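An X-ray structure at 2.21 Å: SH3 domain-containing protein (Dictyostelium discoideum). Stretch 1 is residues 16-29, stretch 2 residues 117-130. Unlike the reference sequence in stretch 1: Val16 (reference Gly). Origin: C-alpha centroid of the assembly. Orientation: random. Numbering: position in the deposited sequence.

Stretch 1 16-29: VIEITLKTINNLKV
Stretch 2 117-130: AIATFEKNYKKDRD

Two helices of one chain, residues 16-29 and 117-130, pack with their N-to-C directions 148° apart, roughly antiparallel. Both extend beyond these segments, and their axes come within 9.6 Å. The register runs from Lys28 beside Ile118, with CA of Lys28 6.3 Å from CA of Ile118, to Ile17 beside Arg129, where CA of Ile17 and CA of Arg129 are 10.5 Å apart. The backbones therefore diverge toward the Ile17 end, and longer side chains span the wider gap there. Backbone torsions are helical throughout, with i to i+4 hydrogen bonds, except that the one from N of Tyr125 to O of Phe121 (2.9 Å) is weak and is shared with a weak bond from the same N to O of Glu122 (3.1 Å); the first helix loosens into a wider pi-type turn at 26-29, where phi reaches -91° at Lys28 and -105° at Val29.

The rule of the contact is one knob in one hole. Ile24, with chi1 m and chi2 t, points toward the second helix and enters a hollow formed by Ile118, Phe121, Glu122 and Tyr125, residues spaced i, i+3, i+4 and i+7 along a single helical face. Its CD1 lies 3.7 Å from CE2 of Phe121, meeting that ring at the edge and near its plane, and 4.3 Å from CD2 of Tyr125, which it approaches obliquely. CG2 of Ile24 lies 4.2 Å from CG of Glu122, so the aliphatic part of an acidic side chain supplies one wall. CG1 of Ile24 sits 4.2 Å from CD1 of Ile118. Phe121 (chi1 t, chi2 87°), Glu122 (chi1 and chi2 t) and Tyr125 (chi1 t, chi2 69°) all share the t setting at chi1.

At the narrow end Ile118, chi1 t and chi2 p, is the bump in return. Its CG1 lies 4.0 Å from the backbone O of Ile24 and 4.0 Å from CB of Leu27 (chi1 m, chi2 t), while its CG2 is 4.1 Å from both CA and CB of Lys28. So close are the backbones here that a branched side chain reaches main-chain atoms directly. Lys28 (chi1 t) is modelled only as far as CG.

Toward the wide end Tyr125 does the reaching. CG2 of Thr20 packs 3.8 Å from CZ of Tyr125, and CG2 of Ile17 lies 3.9 Å from OH of Tyr125. Thr20, chi1 m, turns OG1 back to donate a hydrogen bond to O of Val16 at 2.6 Å. A water donates to OG1 of Thr20 at 2.9 Å and also hydrogen-bonds OH of Tyr125 at 2.6 Å, joining the two helices through solvent. Beyond it CG2 of Ile17 (chi1 m) lies over one face of the Arg129 guanidinium, 4.0 Å from CZ of Arg129; Arg129 has chi1 t, with chi2 145° and chi3 91° both between wells.

No direct hydrogen bond crosses among the modelled atoms; the two segments together bury 481 Å². Ile24 and Ile118 each have 92 Å² covered, the largest shares in the contact.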

# COMPACT_ATOMS: atom_id res chain seq x y z
N VAL B 16 17.95 -0.70 -43.33
CA VAL B 16 18.33 0.46 -42.52
C VAL B 16 17.26 1.55 -42.55
O VAL B 16 16.82 2.05 -41.51
CB VAL B 16 19.69 1.06 -42.97
CG1 VAL B 16 19.88 2.46 -42.41
CG2 VAL B 16 20.84 0.15 -42.57
N ILE B 17 16.84 1.92 -43.76
CA ILE B 17 15.78 2.90 -43.97
C ILE B 17 14.44 2.42 -43.41
O ILE B 17 13.68 3.21 -42.83
CB ILE B 17 15.64 3.24 -45.47
CG1 ILE B 17 16.97 3.77 -46.02
CG2 ILE B 17 14.54 4.26 -45.70
N GLU B 18 14.14 1.13 -43.57
CA GLU B 18 12.88 0.57 -43.09
C GLU B 18 12.70 0.67 -41.58
O GLU B 18 11.62 1.03 -41.10
CB GLU B 18 12.73 -0.89 -43.55
N ILE B 19 13.75 0.36 -40.82
CA ILE B 19 13.68 0.41 -39.36
C ILE B 19 13.64 1.86 -38.87
O ILE B 19 12.93 2.18 -37.91
CB ILE B 19 14.87 -0.32 -38.70
CG1 ILE B 19 14.97 -1.76 -39.22
CG2 ILE B 19 14.73 -0.30 -37.18
CD1 ILE B 19 13.68 -2.55 -39.16
N THR B 20 14.39 2.73 -39.54
CA THR B 20 14.39 4.16 -39.23
C THR B 20 12.97 4.71 -39.35
O THR B 20 12.47 5.38 -38.44
CB THR B 20 15.33 4.94 -40.19
OG1 THR B 20 16.59 4.28 -40.28
CG2 THR B 20 15.54 6.36 -39.70
N LEU B 21 12.33 4.41 -40.48
CA LEU B 21 10.95 4.78 -40.72
C LEU B 21 10.00 4.16 -39.70
O LEU B 21 9.06 4.81 -39.24
CB LEU B 21 10.53 4.36 -42.13
N LYS B 22 10.25 2.90 -39.35
CA LYS B 22 9.40 2.20 -38.38
C LYS B 22 9.55 2.78 -36.97
O LYS B 22 8.56 2.89 -36.24
CB LYS B 22 9.72 0.70 -38.36
CG LYS B 22 8.76 -0.11 -37.50
N THR B 23 10.78 3.13 -36.60
CA THR B 23 11.04 3.73 -35.29
C THR B 23 10.44 5.13 -35.21
O THR B 23 9.93 5.55 -34.17
CB THR B 23 12.56 3.80 -35.00
OG1 THR B 23 13.16 2.53 -35.27
CG2 THR B 23 12.81 4.18 -33.55
N ILE B 24 10.52 5.86 -36.32
CA ILE B 24 9.92 7.19 -36.42
C ILE B 24 8.40 7.12 -36.28
O ILE B 24 7.80 7.91 -35.54
CB ILE B 24 10.31 7.89 -37.75
CG1 ILE B 24 11.77 8.33 -37.72
CG2 ILE B 24 9.42 9.10 -38.01
CD1 ILE B 24 12.31 8.81 -39.06
N ASN B 25 7.78 6.17 -36.98
CA ASN B 25 6.34 5.97 -36.87
C ASN B 25 5.91 5.63 -35.44
O ASN B 25 4.91 6.14 -34.95
CB ASN B 25 5.86 4.88 -37.84
CG ASN B 25 4.34 4.78 -37.91
OD1 ASN B 25 3.68 5.65 -38.48
ND2 ASN B 25 3.79 3.72 -37.34
N ASN B 26 6.70 4.79 -34.78
CA ASN B 26 6.40 4.39 -33.40
C ASN B 26 6.38 5.56 -32.43
O ASN B 26 5.49 5.66 -31.58
CB ASN B 26 7.41 3.33 -32.93
CG ASN B 26 6.93 2.57 -31.71
OD1 ASN B 26 5.76 2.22 -31.61
ND2 ASN B 26 7.84 2.33 -30.76
N LEU B 27 7.36 6.46 -32.55
CA LEU B 27 7.51 7.58 -31.63
C LEU B 27 6.53 8.72 -31.91
O LEU B 27 6.16 9.47 -31.00
CB LEU B 27 8.94 8.12 -31.67
CG LEU B 27 10.00 7.22 -31.03
CD1 LEU B 27 11.39 7.56 -31.54
CD2 LEU B 27 9.94 7.36 -29.52
N LYS B 28 6.11 8.84 -33.16
CA LYS B 28 5.20 9.90 -33.56
C LYS B 28 3.73 9.47 -33.47
O LYS B 28 2.87 10.25 -33.04
CB LYS B 28 5.53 10.37 -34.99
CG LYS B 28 4.61 11.46 -35.51
N VAL B 29 3.46 8.22 -33.84
CA VAL B 29 2.09 7.71 -33.92
C VAL B 29 1.71 6.79 -32.76
O VAL B 29 0.78 7.08 -32.01
CB VAL B 29 1.84 6.98 -35.26
CG1 VAL B 29 0.49 6.27 -35.25
CG2 VAL B 29 1.93 7.94 -36.43
N ALA B 117 9.99 16.73 -30.64
CA ALA B 117 11.35 16.37 -31.02
C ALA B 117 11.39 15.41 -32.22
O ALA B 117 12.26 15.54 -33.09
CB ALA B 117 12.10 15.77 -29.84
N ILE B 118 10.46 14.46 -32.25
CA ILE B 118 10.38 13.50 -33.36
C ILE B 118 9.87 14.16 -34.64
O ILE B 118 10.22 13.75 -35.75
CB ILE B 118 9.52 12.26 -32.99
CG1 ILE B 118 9.58 11.20 -34.09
CG2 ILE B 118 8.08 12.65 -32.72
CD1 ILE B 118 10.98 10.69 -34.38
N ALA B 119 9.04 15.19 -34.49
CA ALA B 119 8.59 15.97 -35.63
C ALA B 119 9.79 16.60 -36.33
O ALA B 119 9.94 16.51 -37.55
CB ALA B 119 7.62 17.04 -35.18
N THR B 120 10.66 17.22 -35.53
CA THR B 120 11.85 17.88 -36.04
C THR B 120 12.81 16.91 -36.73
O THR B 120 13.30 17.19 -37.82
CB THR B 120 12.61 18.61 -34.91
OG1 THR B 120 11.72 19.50 -34.23
CG2 THR B 120 13.79 19.39 -35.47
N PHE B 121 13.07 15.77 -36.09
CA PHE B 121 13.96 14.76 -36.64
C PHE B 121 13.45 14.25 -37.98
O PHE B 121 14.23 14.00 -38.90
CB PHE B 121 14.13 13.59 -35.66
CG PHE B 121 14.97 12.47 -36.20
CD1 PHE B 121 16.35 12.48 -36.04
CD2 PHE B 121 14.39 11.39 -36.85
CE1 PHE B 121 17.13 11.45 -36.54
CE2 PHE B 121 15.17 10.36 -37.35
CZ PHE B 121 16.54 10.39 -37.19
N GLU B 122 12.13 14.08 -38.08
CA GLU B 122 11.51 13.59 -39.31
C GLU B 122 11.67 14.62 -40.43
O GLU B 122 11.96 14.26 -41.57
CB GLU B 122 10.03 13.27 -39.09
CG GLU B 122 9.36 12.62 -40.30
CD GLU B 122 7.86 12.46 -40.13
OE1 GLU B 122 7.24 13.27 -39.42
OE2 GLU B 122 7.30 11.51 -40.73
N LYS B 123 11.47 15.89 -40.10
CA LYS B 123 11.64 16.98 -41.06
C LYS B 123 13.05 16.95 -41.65
O LYS B 123 13.22 16.86 -42.87
CB LYS B 123 11.39 18.33 -40.38
N ASN B 124 14.05 17.01 -40.78
CA ASN B 124 15.45 16.93 -41.17
C ASN B 124 15.80 15.63 -41.88
O ASN B 124 16.77 15.57 -42.64
CB ASN B 124 16.36 17.12 -39.95
CG ASN B 124 16.46 18.57 -39.52
OD1 ASN B 124 15.70 19.42 -39.97
ND2 ASN B 124 17.40 18.85 -38.63
N TYR B 125 15.02 14.58 -41.63
CA TYR B 125 15.23 13.30 -42.30
C TYR B 125 14.81 13.37 -43.76
O TYR B 125 15.53 12.91 -44.64
CB TYR B 125 14.50 12.16 -41.58
CG TYR B 125 14.91 10.80 -42.07
CD1 TYR B 125 16.18 10.31 -41.82
CD2 TYR B 125 14.04 10.00 -42.81
CE1 TYR B 125 16.58 9.07 -42.27
CE2 TYR B 125 14.43 8.75 -43.26
CZ TYR B 125 15.70 8.29 -42.99
OH TYR B 125 16.10 7.06 -43.43
N LYS B 126 13.63 13.94 -44.01
CA LYS B 126 13.15 14.13 -45.37
C LYS B 126 14.08 15.06 -46.14
O LYS B 126 14.39 14.83 -47.31
CB LYS B 126 11.73 14.73 -45.38
CG LYS B 126 10.72 13.99 -44.52
N LYS B 127 14.54 16.12 -45.47
CA LYS B 127 15.36 17.15 -46.09
C LYS B 127 16.74 16.63 -46.49
O LYS B 127 17.16 16.78 -47.64
CB LYS B 127 15.50 18.35 -45.15
CG LYS B 127 16.01 19.62 -45.81
CD LYS B 127 16.19 20.74 -44.80
CE LYS B 127 17.17 20.34 -43.70
NZ LYS B 127 18.49 19.94 -44.25
N ASP B 128 17.45 16.01 -45.54
CA ASP B 128 18.79 15.47 -45.79
C ASP B 128 18.78 14.38 -46.85
O ASP B 128 19.71 14.27 -47.65
CB ASP B 128 19.41 14.94 -44.50
CG ASP B 128 19.85 16.04 -43.56
OD1 ASP B 128 20.00 17.19 -44.01
OD2 ASP B 128 20.07 15.75 -42.36
N ARG B 129 17.73 13.56 -46.85
CA ARG B 129 17.60 12.49 -47.83
C ARG B 129 17.25 13.04 -49.20
O ARG B 129 17.69 12.51 -50.23
CB ARG B 129 16.55 11.47 -47.37
CG ARG B 129 16.75 10.08 -47.95
CD ARG B 129 16.35 9.00 -46.95
NE ARG B 129 14.94 8.62 -47.08
CZ ARG B 129 14.51 7.64 -47.88
NH1 ARG B 129 15.37 6.96 -48.62
NH2 ARG B 129 13.22 7.35 -47.93
N ASP B 130 16.46 14.11 -49.22
CA ASP B 130 16.11 14.78 -50.48
C ASP B 130 17.28 15.59 -51.02
O ASP B 130 17.52 15.61 -52.22
CB ASP B 130 14.88 15.68 -50.31
CG ASP B 130 13.58 14.90 -50.30
OD1 ASP B 130 13.57 13.73 -50.74
OD2 ASP B 130 12.56 15.47 -49.85
O HOH W 1 18.06 5.83 -42.27